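Long-range contacts in capsule biosynthesis protein capD (Bacillus anthracis, PDB 3G9K), which cleaves the poly-gamma-D-glutamate capsule and, as a transpeptidase, joins the released fragments by an amide bond to meso-diaminopimelic acid of the peptidoglycan: residues R57-P62 and R81-L86; R108-K113 and A144-V149. One frame throughout, in Å; residues are numbered along the deposited sequence.

Interaction 1: R57-P62 and R81-L86; sequences RTFMAP and RIPQIL. With GLU (glutamic acid), chain E.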
loop_
_atom_site.group_PDB
_atom_site.type_symbol
_atom_site.label_atom_id
_atom_site.label_comp_id
_atom_site.label_asym_id
_atom_site.label_seq_id
_atom_site.Cartn_x
_atom_site.Cartn_y
_atom_site.Cartn_z
ATOM N N ARG B 57 -8.216 1.611 12.375
ATOM C CA ARG B 57 -8.715 1.950 11.047
ATOM C C ARG B 57 -7.562 2.451 10.161
ATOM O O ARG B 57 -6.668 3.144 10.636
ATOM C CB ARG B 57 -9.840 2.989 11.152
ATOM C CG ARG B 57 -11.080 2.499 11.961
ATOM C CD ARG B 57 -11.489 1.060 11.572
ATOM N NE ARG B 57 -12.841 0.649 12.005
ATOM C CZ ARG B 57 -13.982 0.882 11.338
ATOM N NH1 ARG B 57 -13.994 1.554 10.173
ATOM N NH2 ARG B 57 -15.137 0.446 11.846
ATOM N N THR B 58 -7.581 2.083 8.881
ATOM C CA THR B 58 -6.585 2.570 7.929
ATOM C C THR B 58 -7.261 2.983 6.643
ATOM O O THR B 58 -8.296 2.432 6.245
ATOM C CB THR B 58 -5.461 1.519 7.642
ATOM O OG1 THR B 58 -4.581 2.011 6.618
ATOM C CG2 THR B 58 -6.064 0.215 7.222
ATOM N N PHE B 59 -6.686 3.954 5.990
ATOM C CA PHE B 59 -7.198 4.430 4.754
ATOM C C PHE B 59 -6.670 3.650 3.556
ATOM O O PHE B 59 -7.051 3.909 2.453
ATOM C CB PHE B 59 -6.887 5.912 4.619
ATOM C CG PHE B 59 -7.927 6.803 5.242
ATOM C CD1 PHE B 59 -9.060 7.130 4.565
ATOM C CD2 PHE B 59 -7.765 7.286 6.498
ATOM C CE1 PHE B 59 -9.992 7.927 5.134
ATOM C CE2 PHE B 59 -8.715 8.073 7.066
ATOM C CZ PHE B 59 -9.811 8.394 6.384
HETATM N N MSE B 60 -5.773 2.709 3.796
HETATM C CA MSE B 60 -5.296 1.796 2.744
HETATM C C MSE B 60 -6.467 1.123 2.037
HETATM O O MSE B 60 -7.428 0.706 2.688
HETATM C CB MSE B 60 -4.354 0.737 3.322
HETATM C CG MSE B 60 -2.988 1.270 3.790
HETATM SE SE MSE B 60 -1.841 -0.212 4.333
HETATM C CE MSE B 60 -2.622 -0.687 6.071
ATOM N N ALA B 61 -6.371 0.998 0.735
ATOM C CA ALA B 61 -7.443 0.480 -0.070
ATOM C C ALA B 61 -7.028 -0.243 -1.364
ATOM O O ALA B 61 -7.338 0.189 -2.417
ATOM C CB ALA B 61 -8.406 1.553 -0.363
ATOM N N PRO B 62 -6.356 -1.372 -1.245
ATOM C CA PRO B 62 -6.018 -2.166 -2.440
ATOM C C PRO B 62 -7.328 -2.533 -3.143
ATOM O O PRO B 62 -8.303 -2.864 -2.476
ATOM C CB PRO B 62 -5.294 -3.388 -1.878
ATOM C CG PRO B 62 -5.713 -3.427 -0.391
ATOM C CD PRO B 62 -5.968 -2.033 0.007
ATOM N N ARG B 81 -4.920 10.338 2.928
ATOM C CA ARG B 81 -5.131 10.952 1.609
ATOM C C ARG B 81 -5.445 9.922 0.518
ATOM O O ARG B 81 -5.889 10.280 -0.574
ATOM C CB ARG B 81 -3.905 11.791 1.218
ATOM C CG ARG B 81 -3.739 12.961 2.158
ATOM C CD ARG B 81 -2.469 13.690 2.097
ATOM N NE ARG B 81 -1.287 12.845 2.042
ATOM C CZ ARG B 81 -0.630 12.341 3.081
ATOM N NH1 ARG B 81 -1.064 12.497 4.313
ATOM N NH2 ARG B 81 0.454 11.617 2.870
ATOM N N ILE B 82 -5.264 8.637 0.835
ATOM C CA ILE B 82 -5.288 7.591 -0.178
ATOM C C ILE B 82 -6.481 7.678 -1.117
ATOM O O ILE B 82 -6.294 7.694 -2.335
ATOM C CB ILE B 82 -5.161 6.189 0.447
ATOM C CG1 ILE B 82 -3.694 5.952 0.908
ATOM C CG2 ILE B 82 -5.601 5.116 -0.581
ATOM C CD1 ILE B 82 -3.494 4.684 1.759
ATOM N N PRO B 83 -7.714 7.686 -0.572
ATOM C CA PRO B 83 -8.850 7.753 -1.498
ATOM C C PRO B 83 -9.001 9.080 -2.212
ATOM O O PRO B 83 -9.557 9.117 -3.292
ATOM C CB PRO B 83 -10.044 7.456 -0.623
ATOM C CG PRO B 83 -9.636 7.825 0.716
ATOM C CD PRO B 83 -8.154 7.576 0.823
ATOM N N GLN B 84 -8.471 10.149 -1.627
ATOM C CA GLN B 84 -8.371 11.448 -2.337
ATOM C C GLN B 84 -7.388 11.424 -3.484
ATOM O O GLN B 84 -7.534 12.151 -4.430
ATOM C CB GLN B 84 -7.986 12.561 -1.376
ATOM C CG GLN B 84 -9.105 12.875 -0.363
ATOM C CD GLN B 84 -8.848 14.179 0.327
ATOM O OE1 GLN B 84 -8.521 14.220 1.515
ATOM N NE2 GLN B 84 -8.919 15.245 -0.427
ATOM N N ILE B 85 -6.348 10.608 -3.355
ATOM C CA ILE B 85 -5.402 10.410 -4.417
ATOM C C ILE B 85 -5.995 9.570 -5.535
ATOM O O ILE B 85 -5.912 9.958 -6.717
ATOM C CB ILE B 85 -4.103 9.772 -3.843
ATOM C CG1 ILE B 85 -3.386 10.798 -2.939
ATOM C CG2 ILE B 85 -3.182 9.267 -4.958
ATOM C CD1 ILE B 85 -2.479 10.209 -1.892
ATOM N N LEU B 86 -6.629 8.441 -5.173
ATOM C CA LEU B 86 -7.114 7.494 -6.164
ATOM C C LEU B 86 -8.354 7.937 -6.936
ATOM O O LEU B 86 -8.522 7.555 -8.098
ATOM C CB LEU B 86 -7.337 6.109 -5.531
ATOM C CG LEU B 86 -6.037 5.365 -5.133
ATOM C CD1 LEU B 86 -6.315 4.124 -4.286
ATOM C CD2 LEU B 86 -5.164 5.006 -6.378
HETATM N N GLU E . 0.890 11.640 8.190
HETATM C CA GLU E . 0.767 10.147 8.198
HETATM C C GLU E . 0.912 9.510 6.807
HETATM O O GLU E . 0.893 10.197 5.774
HETATM C CB GLU E . -0.552 9.701 8.833
HETATM C CG GLU E . -1.777 9.830 7.948
HETATM C CD GLU E . -2.932 9.023 8.501
HETATM O OE1 GLU E . -2.773 7.783 8.636
HETATM O OE2 GLU E . -3.987 9.630 8.815
#
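Ile82, near the start of helix 82-94, meets the loop 57-62 through its side chain, which can be followed outward. Its CB lies 3.6 Å from the carbonyl oxygen of Phe59, and CG2 rests against that same oxygen. CG1 stands anti to the carbonyl carbon (chi1 -74°), and the branch ends in CD1, which packs 3.5 Å from CA of Met60 and reaches that selenomethionine's CG at 4.0 Å. One turn later, Leu86 CD1 comes within 4.5 Å of Ala61 O. The Phe59 ring and Pro83 cross at about a right angle, CD1 of the ring 3.9 Å from CD of the proline. No hydrogen bond spans the segments; within the loop an ST turn forms, Met60 N donating to Thr58 OG1 at 3.1 Å, nearly straight at 169°. Arg81 serves the ligand instead: its NH2 donates to O of the bound glutamic acid at 3.3 Å, and its NH1 does so weakly. Met60 also packs near Thr1, the catalytic nucleophile, so this largely buried contact probably forms part of the wall of the active-site pocket of a gamma-glutamyltransferase of the Ntn-hydrolase clan.

Interaction 2: R108-K113 and A144-V149; sequences RFTFEK and AFFGGV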
loop_
_atom_site.group_PDB
_atom_site.type_symbol
_atom_site.label_atom_id
_atom_site.label_comp_id
_atom_site.label_asym_id
_atom_site.label_seq_id
_atom_site.Cartn_x
_atom_site.Cartn_y
_atom_site.Cartn_z
ATOM N N ARG B 108 -1.194 16.700 -8.163
ATOM C CA ARG B 108 -2.329 16.311 -7.358
ATOM C C ARG B 108 -2.715 17.381 -6.337
ATOM O O ARG B 108 -1.942 18.320 -6.082
ATOM C CB ARG B 108 -2.001 15.007 -6.642
ATOM C CG ARG B 108 -1.896 13.828 -7.599
ATOM C CD ARG B 108 -1.345 12.593 -6.948
ATOM N NE ARG B 108 -1.110 11.585 -7.976
ATOM C CZ ARG B 108 -0.374 10.486 -7.822
ATOM N NH1 ARG B 108 0.119 10.163 -6.637
ATOM N NH2 ARG B 108 -0.179 9.692 -8.881
ATOM N N PHE B 109 -3.904 17.200 -5.767
ATOM C CA PHE B 109 -4.389 18.004 -4.639
ATOM C C PHE B 109 -5.189 17.145 -3.678
ATOM O O PHE B 109 -5.867 16.197 -4.092
ATOM C CB PHE B 109 -5.286 19.144 -5.138
ATOM C CG PHE B 109 -6.489 18.669 -5.898
ATOM C CD1 PHE B 109 -6.435 18.530 -7.277
ATOM C CD2 PHE B 109 -7.655 18.352 -5.249
ATOM C CE1 PHE B 109 -7.532 18.081 -7.986
ATOM C CE2 PHE B 109 -8.755 17.893 -5.942
ATOM C CZ PHE B 109 -8.698 17.764 -7.318
ATOM N N THR B 110 -5.137 17.500 -2.400
ATOM C CA THR B 110 -5.975 16.867 -1.375
ATOM C C THR B 110 -6.508 17.933 -0.418
ATOM O O THR B 110 -5.999 19.039 -0.387
ATOM C CB THR B 110 -5.187 15.825 -0.535
ATOM O OG1 THR B 110 -4.160 16.483 0.213
ATOM C CG2 THR B 110 -4.548 14.756 -1.452
ATOM N N PHE B 111 -7.500 17.564 0.382
ATOM C CA PHE B 111 -8.139 18.487 1.316
ATOM C C PHE B 111 -8.060 17.989 2.747
ATOM O O PHE B 111 -8.190 16.796 3.006
ATOM C CB PHE B 111 -9.579 18.694 0.907
ATOM C CG PHE B 111 -9.715 19.376 -0.410
ATOM C CD1 PHE B 111 -9.831 18.637 -1.580
ATOM C CD2 PHE B 111 -9.666 20.753 -0.494
ATOM C CE1 PHE B 111 -9.939 19.268 -2.801
ATOM C CE2 PHE B 111 -9.776 21.379 -1.710
ATOM C CZ PHE B 111 -9.914 20.624 -2.867
ATOM N N GLU B 112 -7.867 18.917 3.654
ATOM C CA GLU B 112 -7.793 18.652 5.062
ATOM C C GLU B 112 -8.578 19.774 5.719
ATOM O O GLU B 112 -8.202 20.910 5.638
ATOM C CB GLU B 112 -6.348 18.656 5.483
ATOM C CG GLU B 112 -6.088 18.854 6.933
ATOM C CD GLU B 112 -6.302 17.606 7.707
ATOM O OE1 GLU B 112 -7.462 17.253 7.928
ATOM O OE2 GLU B 112 -5.327 16.959 8.098
ATOM N N LYS B 113 -9.707 19.449 6.314
ATOM C CA LYS B 113 -10.597 20.474 6.771
ATOM C C LYS B 113 -10.736 21.493 5.684
ATOM O O LYS B 113 -10.977 21.159 4.560
ATOM C CB LYS B 113 -10.060 21.146 8.029
ATOM C CG LYS B 113 -10.393 20.428 9.311
ATOM C CD LYS B 113 -9.637 19.122 9.386
ATOM C CE LYS B 113 -9.496 18.549 10.791
ATOM N NZ LYS B 113 -8.643 17.326 10.728
ATOM N N ALA B 144 6.325 12.440 -1.855
ATOM C CA ALA B 144 5.716 11.299 -1.152
ATOM C C ALA B 144 4.363 11.624 -0.469
ATOM O O ALA B 144 3.526 10.726 -0.270
ATOM C CB ALA B 144 6.713 10.695 -0.144
ATOM N N PHE B 145 4.122 12.903 -0.160
ATOM C CA PHE B 145 2.870 13.327 0.460
ATOM C C PHE B 145 1.662 12.970 -0.396
ATOM O O PHE B 145 0.597 12.674 0.117
ATOM C CB PHE B 145 2.895 14.849 0.683
ATOM C CG PHE B 145 1.685 15.376 1.373
ATOM C CD1 PHE B 145 1.592 15.341 2.755
ATOM C CD2 PHE B 145 0.603 15.869 0.643
ATOM C CE1 PHE B 145 0.489 15.797 3.385
ATOM C CE2 PHE B 145 -0.526 16.324 1.279
ATOM C CZ PHE B 145 -0.585 16.295 2.658
ATOM N N PHE B 146 1.814 13.054 -1.707
ATOM C CA PHE B 146 0.689 12.836 -2.609
ATOM C C PHE B 146 0.618 11.399 -3.113
ATOM O O PHE B 146 -0.106 11.107 -4.062
ATOM C CB PHE B 146 0.735 13.855 -3.743
ATOM C CG PHE B 146 0.417 15.255 -3.276
ATOM C CD1 PHE B 146 -0.886 15.644 -3.086
ATOM C CD2 PHE B 146 1.416 16.144 -2.985
ATOM C CE1 PHE B 146 -1.180 16.915 -2.636
ATOM C CE2 PHE B 146 1.118 17.437 -2.546
ATOM C CZ PHE B 146 -0.173 17.801 -2.363
ATOM N N GLY B 147 1.392 10.519 -2.484
ATOM C CA GLY B 147 1.201 9.063 -2.657
ATOM C C GLY B 147 2.192 8.390 -3.574
ATOM O O GLY B 147 3.287 8.862 -3.750
ATOM N N GLY B 148 1.766 7.287 -4.180
ATOM C CA GLY B 148 2.648 6.411 -4.972
ATOM C C GLY B 148 1.831 5.336 -5.640
ATOM O O GLY B 148 1.911 4.137 -5.243
ATOM N N VAL B 149 1.048 5.748 -6.626
ATOM C CA VAL B 149 0.037 4.876 -7.254
ATOM C C VAL B 149 0.764 3.856 -8.144
ATOM O O VAL B 149 1.598 4.223 -8.978
ATOM C CB VAL B 149 -0.994 5.674 -8.081
ATOM C CG1 VAL B 149 -1.993 4.719 -8.810
ATOM C CG2 VAL B 149 -1.749 6.732 -7.199
#
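Strand 109-112, outermost within this chain in its three-stranded mixed sheet, together with the residue that leads into it, meets here the loop that runs into strand 150-155, where Arg108 and Phe146 make the main contact. The two side chains slide past each other in opposite directions: Arg108 CB lies 3.8 Å from Phe146 CD1, and Arg108 CD is 3.5 Å from Phe146 O. Extended from CG to NE (chi2 170°, chi3 -172°), the arginine runs from beside the Phe146 ring to that residue's own carbonyl. There Arg108 NH1 donates to Phe146 O at 2.8 Å. The oxygen lies close to the guanidinium plane, whereas the nitrogen sits above the plane of the carbonyl. Asp166 forms a salt bridge with the same NH1 and also accepts from Val149 N, so one carboxylate ties the arginine to the loop a second time. Val149 CG2 touches Arg108 NH2 at 3.7 Å. Farther along the strand, Thr110 offers both branches: its CG2 packs on Phe146 CD1 at 4.1 Å, while Thr110 OG1 lies at the edge of the Phe145 ring, 3.8 Å from CE2. The two neighbouring phenylalanines pack on each other as well, CD2 of Phe145 lying over the centre of the Phe146 ring. The Phe145 ring in turn makes a cation-pi contact with Arg81, and Gly147 O accepts from Arg169 NE. The loop, with Thr110 of the strand packing on Arg81, is consistent with a second shell behind Arg81 and Arg169 in the poly-gamma-D-glutamate site of this gamma-glutamyltransferase.

Interactions 1 and 2 follow one another in series along the chain, the first closing before the second opens, yet their centres are only 10 Å apart in the interior of the fold. Helix 82-94 joins them: Ile82, Pro83 and Leu86 on it belong to interaction 1, while Ile85 and Ile89 pack on Val149 of interaction 2. The loops 57-62 and 144-149 run respectively into strands 63-67 and 150-155 of the same four-stranded antiparallel sheet, whereas strand 109-112 comes from a separate three-stranded one. Arg81, which binds glutamate, probably donates from NE to the backbone O of Phe145, 2.7 Å away and far along the chain, consistent with a second shell that positions it.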